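Local coordinates for protein exosome complex component Rrp42 (Methanothermobacter thermautotrophicus, PDB 2WNR) that is predicted to serve as a non-catalytic subunit of the RNA-degrading archaeal exosome, contributing to the structuring of the active site of its partner Rrp41, at residues Gly49-Lys54 against Ile60-Lys65; Lys133-Phe138 against Thr165-Ala170. One frame throughout, in Å; residues are numbered along the deposited sequence.

Contact 1. Residues Gly49-Lys54 against Ile60-Lys65; sequences GSSRVK and IIVGVK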
loop_
_atom_site.group_PDB
_atom_site.type_symbol
_atom_site.label_atom_id
_atom_site.label_comp_id
_atom_site.label_asym_id
_atom_site.label_seq_id
_atom_site.Cartn_x
_atom_site.Cartn_y
_atom_site.Cartn_z
ATOM N N GLY A 49 10.009 -27.520 -6.616
ATOM C CA GLY A 49 11.459 -27.580 -6.543
ATOM C C GLY A 49 11.858 -26.731 -5.364
ATOM O O GLY A 49 11.198 -25.737 -5.076
ATOM N N SER A 50 12.917 -27.127 -4.669
ATOM C CA SER A 50 13.405 -26.382 -3.510
ATOM C C SER A 50 14.862 -26.695 -3.219
ATOM O O SER A 50 15.360 -27.751 -3.607
ATOM C CB SER A 50 12.558 -26.687 -2.272
ATOM O OG SER A 50 12.545 -28.074 -1.975
ATOM N N SER A 51 15.537 -25.780 -2.525
ATOM C CA SER A 51 16.936 -25.967 -2.133
ATOM C C SER A 51 17.293 -25.190 -0.875
ATOM O O SER A 51 16.677 -24.188 -0.563
ATOM C CB SER A 51 17.881 -25.556 -3.268
ATOM O OG SER A 51 17.911 -24.146 -3.442
ATOM N N ARG A 52 18.295 -25.672 -0.158
ATOM C CA ARG A 52 18.844 -24.972 0.997
ATOM C C ARG A 52 20.355 -24.882 0.796
ATOM O O ARG A 52 21.044 -25.909 0.743
ATOM C CB ARG A 52 18.492 -25.711 2.296
ATOM C CG ARG A 52 19.012 -25.052 3.562
ATOM C CD ARG A 52 19.100 -26.041 4.725
ATOM N NE ARG A 52 18.128 -25.771 5.787
ATOM C CZ ARG A 52 17.136 -26.586 6.147
ATOM N NH1 ARG A 52 16.962 -27.754 5.538
ATOM N NH2 ARG A 52 16.317 -26.235 7.131
ATOM N N VAL A 53 20.859 -23.658 0.651
ATOM C CA VAL A 53 22.297 -23.437 0.478
ATOM C C VAL A 53 22.909 -22.735 1.691
ATOM O O VAL A 53 22.368 -21.754 2.206
ATOM C CB VAL A 53 22.617 -22.654 -0.821
ATOM C CG1 VAL A 53 24.072 -22.186 -0.838
ATOM C CG2 VAL A 53 22.354 -23.516 -2.021
ATOM N N LYS A 54 24.033 -23.271 2.150
ATOM C CA LYS A 54 24.833 -22.638 3.185
ATOM C C LYS A 54 26.202 -22.313 2.609
ATOM O O LYS A 54 26.908 -23.190 2.111
ATOM C CB LYS A 54 24.968 -23.536 4.413
ATOM C CG LYS A 54 23.733 -23.590 5.289
ATOM C CD LYS A 54 24.005 -24.325 6.607
ATOM C CE LYS A 54 24.808 -23.450 7.566
ATOM N NZ LYS A 54 25.063 -24.104 8.882
ATOM N N ILE A 60 20.363 -19.622 2.699
ATOM C CA ILE A 60 19.242 -19.229 1.862
ATOM C C ILE A 60 18.445 -20.469 1.479
ATOM O O ILE A 60 19.010 -21.478 1.069
ATOM C CB ILE A 60 19.712 -18.492 0.569
ATOM C CG1 ILE A 60 20.306 -17.125 0.912
ATOM C CG2 ILE A 60 18.563 -18.312 -0.428
ATOM C CD1 ILE A 60 20.844 -16.387 -0.284
ATOM N N ILE A 61 17.129 -20.387 1.626
ATOM C CA ILE A 61 16.235 -21.405 1.107
ATOM C C ILE A 61 15.461 -20.860 -0.089
ATOM O O ILE A 61 14.909 -19.767 -0.032
ATOM C CB ILE A 61 15.272 -21.888 2.180
ATOM C CG1 ILE A 61 16.051 -22.634 3.268
ATOM C CG2 ILE A 61 14.181 -22.769 1.563
ATOM C CD1 ILE A 61 15.303 -22.774 4.546
ATOM N N VAL A 62 15.446 -21.617 -1.177
ATOM C CA VAL A 62 14.733 -21.200 -2.370
ATOM C C VAL A 62 13.645 -22.202 -2.704
ATOM O O VAL A 62 13.863 -23.402 -2.650
ATOM C CB VAL A 62 15.684 -21.016 -3.581
ATOM C CG1 VAL A 62 14.902 -20.700 -4.849
ATOM C CG2 VAL A 62 16.689 -19.919 -3.307
ATOM N N GLY A 63 12.466 -21.703 -3.035
ATOM C CA GLY A 63 11.403 -22.554 -3.530
ATOM C C GLY A 63 11.018 -22.141 -4.937
ATOM O O GLY A 63 11.054 -20.954 -5.277
ATOM N N VAL A 64 10.661 -23.127 -5.755
ATOM C CA VAL A 64 10.176 -22.870 -7.101
ATOM C C VAL A 64 8.728 -23.349 -7.174
ATOM O O VAL A 64 8.454 -24.536 -6.986
ATOM C CB VAL A 64 11.031 -23.569 -8.191
ATOM C CG1 VAL A 64 10.521 -23.196 -9.576
ATOM C CG2 VAL A 64 12.492 -23.200 -8.072
ATOM N N LYS A 65 7.811 -22.419 -7.439
ATOM C CA LYS A 65 6.378 -22.712 -7.471
ATOM C C LYS A 65 5.790 -22.358 -8.829
ATOM O O LYS A 65 5.604 -21.182 -9.133
ATOM C CB LYS A 65 5.639 -21.952 -6.361
ATOM C CG LYS A 65 6.016 -22.358 -4.932
ATOM C CD LYS A 65 5.617 -23.797 -4.601
ATOM C CE LYS A 65 4.120 -23.949 -4.364
ATOM N NZ LYS A 65 3.780 -25.343 -3.941
#
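Arg52 and Ile61 lie side by side across the two strands and point the same way, with Arg52 CG 3.8 Å from Ile61 CG1. Arg52 leaves its backbone extended, CG anti to N (chi1 -180°), which lays the aliphatic stem along the isoleucine; the chain bends only at chi3, and Ile61 CD1 lies obliquely to the guanidinium, neither over its face nor at its edge. Ser50 shares this side of the sheet, where its OG accepts a hydrogen bond from the backbone N of Ile44, and aromatic packing from the chain of another protein reaches both Arg52 and Ile61.

On the reverse face Ser51 and Val62 form a hydrogen-bonded pair whose side chains meet as Ser51 OG against Val62 CB, 3.8 Å apart. The hydroxyl's polar partner is Ala157 O of helix 150-164, and the same helix covers Val53 and Val62. Val64, paired with Gly49, meets backbone there: its CB comes 3.8 Å from Gly49 O.

The backbone evidence for the register is direct. Ser51 and Val62 bond reciprocally, each N to the other's O at 2.9 Å, and Val53 N reaches Ile60 O at 2.9 Å; Val64 N meets Gly49 O at 2.7 Å, while the return bond from Gly49 N to Val64 O is weak. With the strand axes 175° apart and the two strands consecutive in the chain, this is an antiparallel beta hairpin of the mixed sheet in the RNase PH fold, with helix 150-164 over the face of Ser51, Val53 and Val62.

Contact 2. Residues Lys133-Phe138 against Thr165-Ala170; sequences KVWMLF and TRIPAA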
loop_
_atom_site.group_PDB
_atom_site.type_symbol
_atom_site.label_atom_id
_atom_site.label_comp_id
_atom_site.label_asym_id
_atom_site.label_seq_id
_atom_site.Cartn_x
_atom_site.Cartn_y
_atom_site.Cartn_z
ATOM N N LYS A 133 -2.107 -18.914 -22.170
ATOM C CA LYS A 133 -1.747 -19.794 -21.044
ATOM C C LYS A 133 -0.297 -20.265 -21.120
ATOM O O LYS A 133 0.111 -20.879 -22.104
ATOM C CB LYS A 133 -2.679 -21.010 -20.972
ATOM C CG LYS A 133 -4.147 -20.689 -20.709
ATOM C CD LYS A 133 -4.466 -20.718 -19.233
ATOM C CE LYS A 133 -5.956 -20.667 -18.969
ATOM N NZ LYS A 133 -6.499 -19.302 -19.193
ATOM N N VAL A 134 0.476 -19.956 -20.086
ATOM C CA VAL A 134 1.849 -20.449 -19.968
ATOM C C VAL A 134 2.213 -20.757 -18.513
ATOM O O VAL A 134 1.518 -20.341 -17.589
ATOM C CB VAL A 134 2.929 -19.474 -20.560
ATOM C CG1 VAL A 134 2.670 -19.120 -22.026
ATOM C CG2 VAL A 134 3.195 -18.256 -19.666
ATOM N N TRP A 135 3.315 -21.472 -18.320
ATOM C CA TRP A 135 3.816 -21.763 -16.987
ATOM C C TRP A 135 4.544 -20.557 -16.394
ATOM O O TRP A 135 5.452 -19.998 -17.009
ATOM C CB TRP A 135 4.738 -22.986 -16.997
ATOM C CG TRP A 135 4.030 -24.307 -16.894
ATOM C CD1 TRP A 135 4.020 -25.301 -17.826
ATOM C CD2 TRP A 135 3.244 -24.784 -15.793
ATOM N NE1 TRP A 135 3.277 -26.365 -17.381
ATOM C CE2 TRP A 135 2.789 -26.077 -16.135
ATOM C CE3 TRP A 135 2.884 -24.245 -14.547
ATOM C CZ2 TRP A 135 1.987 -26.843 -15.284
ATOM C CZ3 TRP A 135 2.080 -25.008 -13.697
ATOM C CH2 TRP A 135 1.640 -26.295 -14.076
ATOM N N MET A 136 4.132 -20.159 -15.199
ATOM C CA MET A 136 4.812 -19.083 -14.489
ATOM C C MET A 136 5.600 -19.664 -13.327
ATOM O O MET A 136 5.028 -20.280 -12.417
ATOM C CB MET A 136 3.810 -18.058 -13.974
ATOM C CG MET A 136 3.054 -17.337 -15.070
ATOM S SD MET A 136 1.948 -16.068 -14.436
ATOM C CE MET A 136 0.718 -17.049 -13.557
ATOM N N LEU A 137 6.913 -19.482 -13.378
ATOM C CA LEU A 137 7.809 -19.992 -12.345
ATOM C C LEU A 137 8.095 -18.925 -11.306
ATOM O O LEU A 137 8.828 -17.979 -11.587
ATOM C CB LEU A 137 9.123 -20.446 -12.976
ATOM C CG LEU A 137 9.354 -21.880 -13.442
ATOM C CD1 LEU A 137 8.108 -22.587 -13.947
ATOM C CD2 LEU A 137 10.438 -21.867 -14.508
ATOM N N PHE A 138 7.513 -19.066 -10.118
ATOM C CA PHE A 138 7.831 -18.159 -9.005
ATOM C C PHE A 138 9.077 -18.641 -8.283
ATOM O O PHE A 138 9.041 -19.610 -7.534
ATOM C CB PHE A 138 6.670 -18.048 -8.012
ATOM C CG PHE A 138 5.497 -17.266 -8.528
ATOM C CD1 PHE A 138 5.420 -15.891 -8.324
ATOM C CD2 PHE A 138 4.464 -17.898 -9.216
ATOM C CE1 PHE A 138 4.324 -15.152 -8.803
ATOM C CE2 PHE A 138 3.375 -17.169 -9.687
ATOM C CZ PHE A 138 3.313 -15.790 -9.476
ATOM N N THR A 165 13.465 -28.875 -9.622
ATOM C CA THR A 165 12.054 -28.672 -9.949
ATOM C C THR A 165 11.496 -29.768 -10.848
ATOM O O THR A 165 12.122 -30.161 -11.837
ATOM C CB THR A 165 11.799 -27.287 -10.579
ATOM O OG1 THR A 165 12.402 -26.275 -9.768
ATOM C CG2 THR A 165 10.315 -27.000 -10.677
ATOM N N ARG A 166 10.327 -30.268 -10.458
ATOM C CA ARG A 166 9.530 -31.177 -11.277
ATOM C C ARG A 166 8.134 -30.570 -11.378
ATOM O O ARG A 166 7.562 -30.170 -10.364
ATOM C CB ARG A 166 9.457 -32.577 -10.644
ATOM C CG ARG A 166 10.799 -33.273 -10.415
ATOM C CD ARG A 166 11.409 -33.839 -11.716
ATOM N NE ARG A 166 12.756 -34.389 -11.506
ATOM C CZ ARG A 166 13.874 -33.662 -11.413
ATOM N NH1 ARG A 166 13.841 -32.331 -11.512
ATOM N NH2 ARG A 166 15.039 -34.272 -11.215
ATOM N N ILE A 167 7.598 -30.474 -12.594
ATOM C CA ILE A 167 6.262 -29.895 -12.800
ATOM C C ILE A 167 5.332 -30.830 -13.568
ATOM O O ILE A 167 5.794 -31.608 -14.407
ATOM C CB ILE A 167 6.306 -28.512 -13.504
ATOM C CG1 ILE A 167 6.881 -28.621 -14.920
ATOM C CG2 ILE A 167 7.078 -27.511 -12.668
ATOM C CD1 ILE A 167 6.536 -27.440 -15.815
ATOM N N PRO A 168 4.018 -30.761 -13.285
ATOM C CA PRO A 168 3.058 -31.615 -13.985
ATOM C C PRO A 168 3.002 -31.312 -15.483
ATOM O O PRO A 168 3.223 -30.168 -15.898
ATOM C CB PRO A 168 1.723 -31.270 -13.321
ATOM C CG PRO A 168 1.927 -29.921 -12.732
ATOM C CD PRO A 168 3.353 -29.894 -12.295
ATOM N N ALA A 169 2.737 -32.342 -16.281
ATOM C CA ALA A 169 2.570 -32.172 -17.712
ATOM C C ALA A 169 1.288 -31.399 -17.978
ATOM O O ALA A 169 0.231 -31.718 -17.433
ATOM C CB ALA A 169 2.537 -33.514 -18.409
ATOM N N ALA A 170 1.402 -30.363 -18.798
ATOM C CA ALA A 170 0.246 -29.586 -19.209
ATOM C C ALA A 170 -0.147 -29.909 -20.665
ATOM O O ALA A 170 0.528 -29.505 -21.615
ATOM C CB ALA A 170 0.516 -28.102 -19.016
#
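Trp135 and Ala170 have the nearest CA atoms across the segments, 8.9 Å apart, and the strand axes run 173° apart at 9.9 Å, so the segments are antiparallel in direction yet too distant for a backbone ladder; no hydrogen bond links them. Trp135 spans the interval, and every close contact across it involves its indole.

Ile167 CD1 sits over one indole face in a CH-pi contact, 3.8 Å from the centroid of the five-membered ring and 12° off its normal. Ile167 and Trp135 run antiparallel alongside one another, which brings the methyl end of the one over the pyrrole part of the other. With CG1 between backbone N and carbonyl carbon (chi1 64°), Ile167 extends CD1 to the indole face.

Ala170 CB approaches the pyrrole nitrogen obliquely, 3.6 Å from Trp135 NE1. At the benzo end, Pro168 crosses the indole at a slant: its CG is 3.9 Å from Trp135 CH2, and Pro168 O lies 3.6 Å from Trp135 CZ2, again oblique to the ring. An alanine in place of Trp135 would probably leave a gap between the strands, with the Ile167 methyl, the Pro168 ring and Ala170 CB losing the surface they pack on.

Around the contact, Trp135 also packs on Ile68 of strand 58-69, and Pro168 on Met184 of strand 184-186. The arrangement is apolar packing between two beta-sheets: Trp135 projects from the mixed sheet of the RNase PH fold onto the three-stranded antiparallel sheet built on strand 166-173.

Contact 1 closes before contact 2 opens along the chain, and their centres are about 17 Å apart. They meet through strands 58-69 and 133-145, neighbours in one mixed sheet: Phe138 N lies 3.0 Å from Lys65 O, a probable hydrogen bond. A second junction forms where helix 150-164 gives way to Thr165, whose OG1 packs 3.4 Å from Val64 CB and 3.6 Å from Gly49 CA. Contact 1 thus lies within the mixed sheet, with that helix on one face, whereas contact 2 joins it to the separate three-stranded sheet that follows the helix. The shared strand pair and the Thr165 packing make the two contacts neighbouring parts of one packed unit.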